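Local coordinates for protein endoglucanase (Acetivibrio cellulolyticus, PDB 5NRM) that carries, in the type I cohesin domain seen here, the docking surface for an enzyme-borne dockerin, and as a whole scaffoldin probably also hydrolyses cellulose, at residues Ser6-Glu11 against Val19-Leu24; Asp36-Tyr41 against Ser114-Pro119. All blocks are in the same frame, centred on the assembly; numbering follows the deposited sequence.

Interaction 1 (Ser6-Glu11 against Val19-Leu24); sequences SIDTVE and VVPVKL
Three backbone hydrogen bonds join the two antiparallel strands of the hairpin formed by 4-12 and 17-25. Ser6 and Lys23 exchange a pair: Ser6 N donates to Lys23 O within the carbonyl plane, and Lys23 N gives the shorter bond, 2.7 Å to Ser6 O, almost along the C=O axis. The third runs from Asp8 N to Pro21 O over 3.0 Å and is nearly straight, 169° at the hydrogen. Pro21 has no N-H to return. Strand 132-140 bonds along the other edge of strand 4-12, Ile7 with Thr134 and Asp8 and Val10 with Ala137; past Asp8, where strand 4-12 is interrupted, no further hydrogen bond joins the two segments.

Ser6 OG lies between its own backbone N and carbonyl carbon (chi1 65°), where a water binds it at 2.7 Å and also donates a weak bond to Lys23 O. The Asp8 carboxylate rises across the Pro21 ring, Asp8 OD2 resting 3.5 Å from Pro21 CG, while OD1 lies 3.3 Å from Lys23 CD. Lys23 bends at chi3 (95°), yet its NZ stays 4.5 Å from Asp8 OD1, too far for a salt bridge. A second water spans the two charges, donating to Asp8 OD2 and accepting from NZ.

On the other side of the sheet the Ile7 and Val20 side chains cross obliquely, Ile7 CG2 lying 3.5 Å from Val20 CG1, and Ile7 continues toward Val113 and Ile115. Past the interruption, Val10 reaches Pro21 tip to tip.

The hairpin thus has one apolar side, turned into the core, and one hydrated side, where a water bridges Asp8 and Lys23 and their charges probably attract only modestly.

Interaction 2 (Asp36-Tyr41 against Ser114-Pro119); sequences DFTVTY and SISGTP
Phe37 and Ile115 carry the inner side of this contact between strand 34-41 and the chain that turns its corner at Gly117. The ring of Phe37 stands in the crowded position between N and carbonyl carbon (chi1 57°). Ile115, folded at chi2 (-57°), sends CD1 obliquely to within 3.8 Å of Phe37 CD1. Val39 CG2 lies in the ring plane at its edge, and Pro119 CB packs 3.7 Å from Phe37 CB, so Phe37 touches the chain both before and after the corner.

On the opposite side Thr40 turns its methyl, not its hydroxyl, to Ser116: Thr40 CG2 sits 3.5 Å from Ser116 CB. Thr38 CG2 approaches that same CB, while its OG1 bonds to Lys75.

Thr40 and Ser114 exchange two backbone hydrogen bonds, Thr40 N to Ser114 O being 2.8 Å. Ser116 N reaches Thr38 O from above the carbonyl plane, and a water links Thr38 N to Ser116 O.

Asp36 OD1 bonds to Ser13 of the dockerin chain, which places this end of the contact at the binding surface. One strand paired with both arms of a cornered chain belongs here to the beta-sandwich of a type I cohesin, on its dockerin-binding side.

How the interactions relate
Both segments of interaction 1 precede those of interaction 2 in the chain: the hairpin is followed directly by strand 34-41, whose partner 114-119 comes much later in the sequence. Their centres lie 13 Å apart within the single cohesin domain, and the two contacts meet in its interior. Ile7 CD1 packs 3.7 Å from Ile115 CD1, and Val22 CG1 approaches Phe37 CZ at 4.1 Å. Strand 132-140 also connects them through the backbone, pairing in parallel with 4-12 and antiparallel with 110-116. Because Ile7 and Val22 of the hairpin pack against the inner side chains Ile115 and Phe37, the hairpin shares one apolar core with strand 34-41, which reaches the dockerin through Asp36.

Interaction 1 (Ser6-Glu11 against Val19-Leu24)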
# COMPACT_ATOMS: atom_id res chain seq x y z
N SER A 6 -9.27 7.58 -1.67
CA SER A 6 -10.26 7.93 -0.69
C SER A 6 -10.64 6.79 0.21
O SER A 6 -10.58 5.59 -0.15
CB SER A 6 -11.50 8.49 -1.34
OG SER A 6 -12.16 7.51 -2.14
N ILE A 7 -11.01 7.15 1.41
CA ILE A 7 -11.52 6.18 2.37
C ILE A 7 -12.95 6.54 2.64
O ILE A 7 -13.28 7.69 2.87
CB ILE A 7 -10.71 6.21 3.69
CG1 ILE A 7 -9.24 6.03 3.35
CG2 ILE A 7 -11.30 5.18 4.68
CD1 ILE A 7 -8.33 6.09 4.55
N ASP A 8 -13.83 5.56 2.49
CA ASP A 8 -15.25 5.78 2.75
C ASP A 8 -15.52 6.19 4.20
O ASP A 8 -14.79 5.87 5.14
CB ASP A 8 -16.12 4.56 2.43
CG ASP A 8 -16.31 4.29 0.92
OD1 ASP A 8 -15.81 5.04 0.03
OD2 ASP A 8 -17.00 3.26 0.67
N THR A 9 -16.63 6.91 4.31
CA THR A 9 -17.27 7.11 5.60
C THR A 9 -18.45 6.15 5.67
O THR A 9 -19.36 6.22 4.79
CB THR A 9 -17.77 8.55 5.72
OG1 THR A 9 -16.63 9.43 5.73
CG2 THR A 9 -18.55 8.75 7.01
N VAL A 10 -18.43 5.25 6.66
CA VAL A 10 -19.41 4.16 6.70
C VAL A 10 -20.09 4.25 8.06
O VAL A 10 -19.49 4.63 9.07
CB VAL A 10 -18.75 2.76 6.56
CG1 VAL A 10 -17.98 2.63 5.23
CG2 VAL A 10 -17.85 2.49 7.70
N GLU A 11 -21.32 3.80 8.12
CA GLU A 11 -22.01 3.68 9.42
C GLU A 11 -21.82 2.30 10.03
O GLU A 11 -21.81 1.28 9.34
CB GLU A 11 -23.53 3.96 9.29
CG GLU A 11 -23.79 5.36 8.77
CD GLU A 11 -25.24 5.84 9.00
OE1 GLU A 11 -26.14 4.98 9.26
OE2 GLU A 11 -25.43 7.09 8.94
N VAL A 19 -16.98 -2.99 7.59
CA VAL A 19 -15.99 -2.95 6.50
C VAL A 19 -15.87 -1.50 6.07
O VAL A 19 -16.87 -0.77 5.85
CB VAL A 19 -16.40 -3.85 5.32
CG1 VAL A 19 -15.35 -3.82 4.22
CG2 VAL A 19 -16.62 -5.26 5.84
N VAL A 20 -14.62 -1.04 5.92
CA VAL A 20 -14.30 0.34 5.46
C VAL A 20 -13.53 0.24 4.14
O VAL A 20 -12.38 -0.25 4.16
CB VAL A 20 -13.44 1.07 6.49
CG1 VAL A 20 -13.15 2.47 5.97
CG2 VAL A 20 -14.18 1.16 7.85
N PRO A 21 -14.20 0.56 3.04
CA PRO A 21 -13.53 0.49 1.73
C PRO A 21 -12.56 1.67 1.57
O PRO A 21 -12.82 2.82 1.98
CB PRO A 21 -14.70 0.52 0.75
CG PRO A 21 -15.90 0.08 1.53
CD PRO A 21 -15.67 0.64 2.88
N VAL A 22 -11.43 1.36 0.92
CA VAL A 22 -10.43 2.33 0.42
C VAL A 22 -10.44 2.25 -1.08
O VAL A 22 -10.34 1.14 -1.66
CB VAL A 22 -9.02 1.98 0.97
CG1 VAL A 22 -8.01 2.97 0.45
CG2 VAL A 22 -8.99 1.89 2.48
N LYS A 23 -10.63 3.38 -1.73
CA LYS A 23 -10.96 3.40 -3.17
C LYS A 23 -9.94 4.25 -3.94
O LYS A 23 -9.31 5.17 -3.37
CB LYS A 23 -12.32 3.99 -3.38
CG LYS A 23 -13.43 3.17 -2.75
CD LYS A 23 -14.79 3.86 -2.85
CE LYS A 23 -15.46 3.32 -4.06
NZ LYS A 23 -16.77 3.94 -4.20
N LEU A 24 -9.82 3.93 -5.23
CA LEU A 24 -9.10 4.73 -6.22
C LEU A 24 -10.09 5.19 -7.23
O LEU A 24 -11.01 4.44 -7.66
CB LEU A 24 -8.02 3.93 -6.88
CG LEU A 24 -6.97 3.36 -5.99
CD1 LEU A 24 -5.92 2.65 -6.84
CD2 LEU A 24 -6.30 4.41 -5.10
O HOH W 1 -11.13 7.55 -4.64
O HOH W 2 -17.93 2.37 -1.66

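Interaction 2 (Asp36-Tyr41 against Ser114-Pro119)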
# COMPACT_ATOMS: atom_id res chain seq x y z
N ASP A 36 1.91 2.10 -2.40
CA ASP A 36 2.19 1.91 -1.00
C ASP A 36 1.67 3.05 -0.22
O ASP A 36 1.88 4.20 -0.57
CB ASP A 36 3.70 1.65 -0.69
CG ASP A 36 4.58 2.87 -0.89
OD1 ASP A 36 4.83 3.13 -2.05
OD2 ASP A 36 4.94 3.54 0.10
N PHE A 37 1.08 2.75 0.91
CA PHE A 37 0.60 3.83 1.81
C PHE A 37 0.28 3.25 3.16
O PHE A 37 0.20 2.03 3.32
CB PHE A 37 -0.58 4.63 1.22
CG PHE A 37 -1.79 3.81 0.87
CD1 PHE A 37 -2.76 3.45 1.77
CD2 PHE A 37 -1.95 3.33 -0.45
CE1 PHE A 37 -3.88 2.73 1.39
CE2 PHE A 37 -3.05 2.64 -0.85
CZ PHE A 37 -4.02 2.31 0.08
N THR A 38 0.19 4.19 4.12
CA THR A 38 -0.12 3.85 5.50
C THR A 38 -1.55 4.30 5.74
O THR A 38 -1.96 5.37 5.34
CB THR A 38 0.79 4.61 6.45
OG1 THR A 38 2.13 4.22 6.25
CG2 THR A 38 0.47 4.35 7.93
N VAL A 39 -2.32 3.45 6.46
CA VAL A 39 -3.66 3.77 6.99
C VAL A 39 -3.64 3.77 8.50
O VAL A 39 -3.22 2.80 9.09
CB VAL A 39 -4.75 2.80 6.49
CG1 VAL A 39 -6.11 3.22 7.06
CG2 VAL A 39 -4.78 2.72 4.99
N THR A 40 -4.01 4.88 9.09
CA THR A 40 -4.21 5.01 10.53
C THR A 40 -5.69 4.89 10.83
O THR A 40 -6.53 5.28 10.03
CB THR A 40 -3.55 6.23 11.15
OG1 THR A 40 -4.04 7.38 10.51
CG2 THR A 40 -2.06 6.12 10.96
N TYR A 41 -5.99 4.39 12.02
CA TYR A 41 -7.40 4.27 12.47
C TYR A 41 -7.45 4.52 13.94
O TYR A 41 -6.47 4.25 14.70
CB TYR A 41 -8.00 2.94 12.02
CG TYR A 41 -7.32 1.74 12.62
CD1 TYR A 41 -7.75 1.20 13.87
CD2 TYR A 41 -6.25 1.13 11.99
CE1 TYR A 41 -7.08 0.14 14.45
CE2 TYR A 41 -5.59 0.08 12.56
CZ TYR A 41 -6.00 -0.45 13.79
OH TYR A 41 -5.32 -1.51 14.41
N SER A 114 -7.77 7.10 8.20
CA SER A 114 -7.09 8.16 7.42
C SER A 114 -5.87 7.57 6.72
O SER A 114 -5.19 6.63 7.22
CB SER A 114 -6.58 9.22 8.36
OG SER A 114 -7.62 9.71 9.15
N ILE A 115 -5.50 8.23 5.60
CA ILE A 115 -4.15 7.99 5.06
C ILE A 115 -3.16 8.79 5.89
O ILE A 115 -3.47 9.94 6.28
CB ILE A 115 -4.13 8.44 3.60
CG1 ILE A 115 -5.19 7.73 2.74
CG2 ILE A 115 -2.70 8.22 3.01
CD1 ILE A 115 -5.17 6.20 2.69
N SER A 116 -2.01 8.20 6.21
CA SER A 116 -0.97 8.81 6.99
C SER A 116 0.35 8.91 6.17
O SER A 116 0.70 7.97 5.52
CB SER A 116 -0.73 7.97 8.26
OG SER A 116 0.29 8.53 9.07
N GLY A 117 0.99 10.07 6.21
CA GLY A 117 2.24 10.29 5.49
C GLY A 117 2.05 10.28 3.99
O GLY A 117 0.97 10.63 3.48
N THR A 118 3.12 9.97 3.26
CA THR A 118 3.10 10.13 1.80
C THR A 118 2.73 8.86 1.12
O THR A 118 3.43 7.87 1.25
CB THR A 118 4.50 10.67 1.34
OG1 THR A 118 4.71 12.01 1.87
CG2 THR A 118 4.63 10.69 -0.16
N PRO A 119 1.65 8.85 0.35
CA PRO A 119 1.34 7.69 -0.44
C PRO A 119 2.07 7.74 -1.78
O PRO A 119 2.35 8.83 -2.31
CB PRO A 119 -0.16 7.80 -0.61
CG PRO A 119 -0.48 9.21 -0.58
CD PRO A 119 0.58 9.89 0.22
O HOH W 3 5.20 6.26 -0.12
O HOH W 4 1.07 6.78 3.08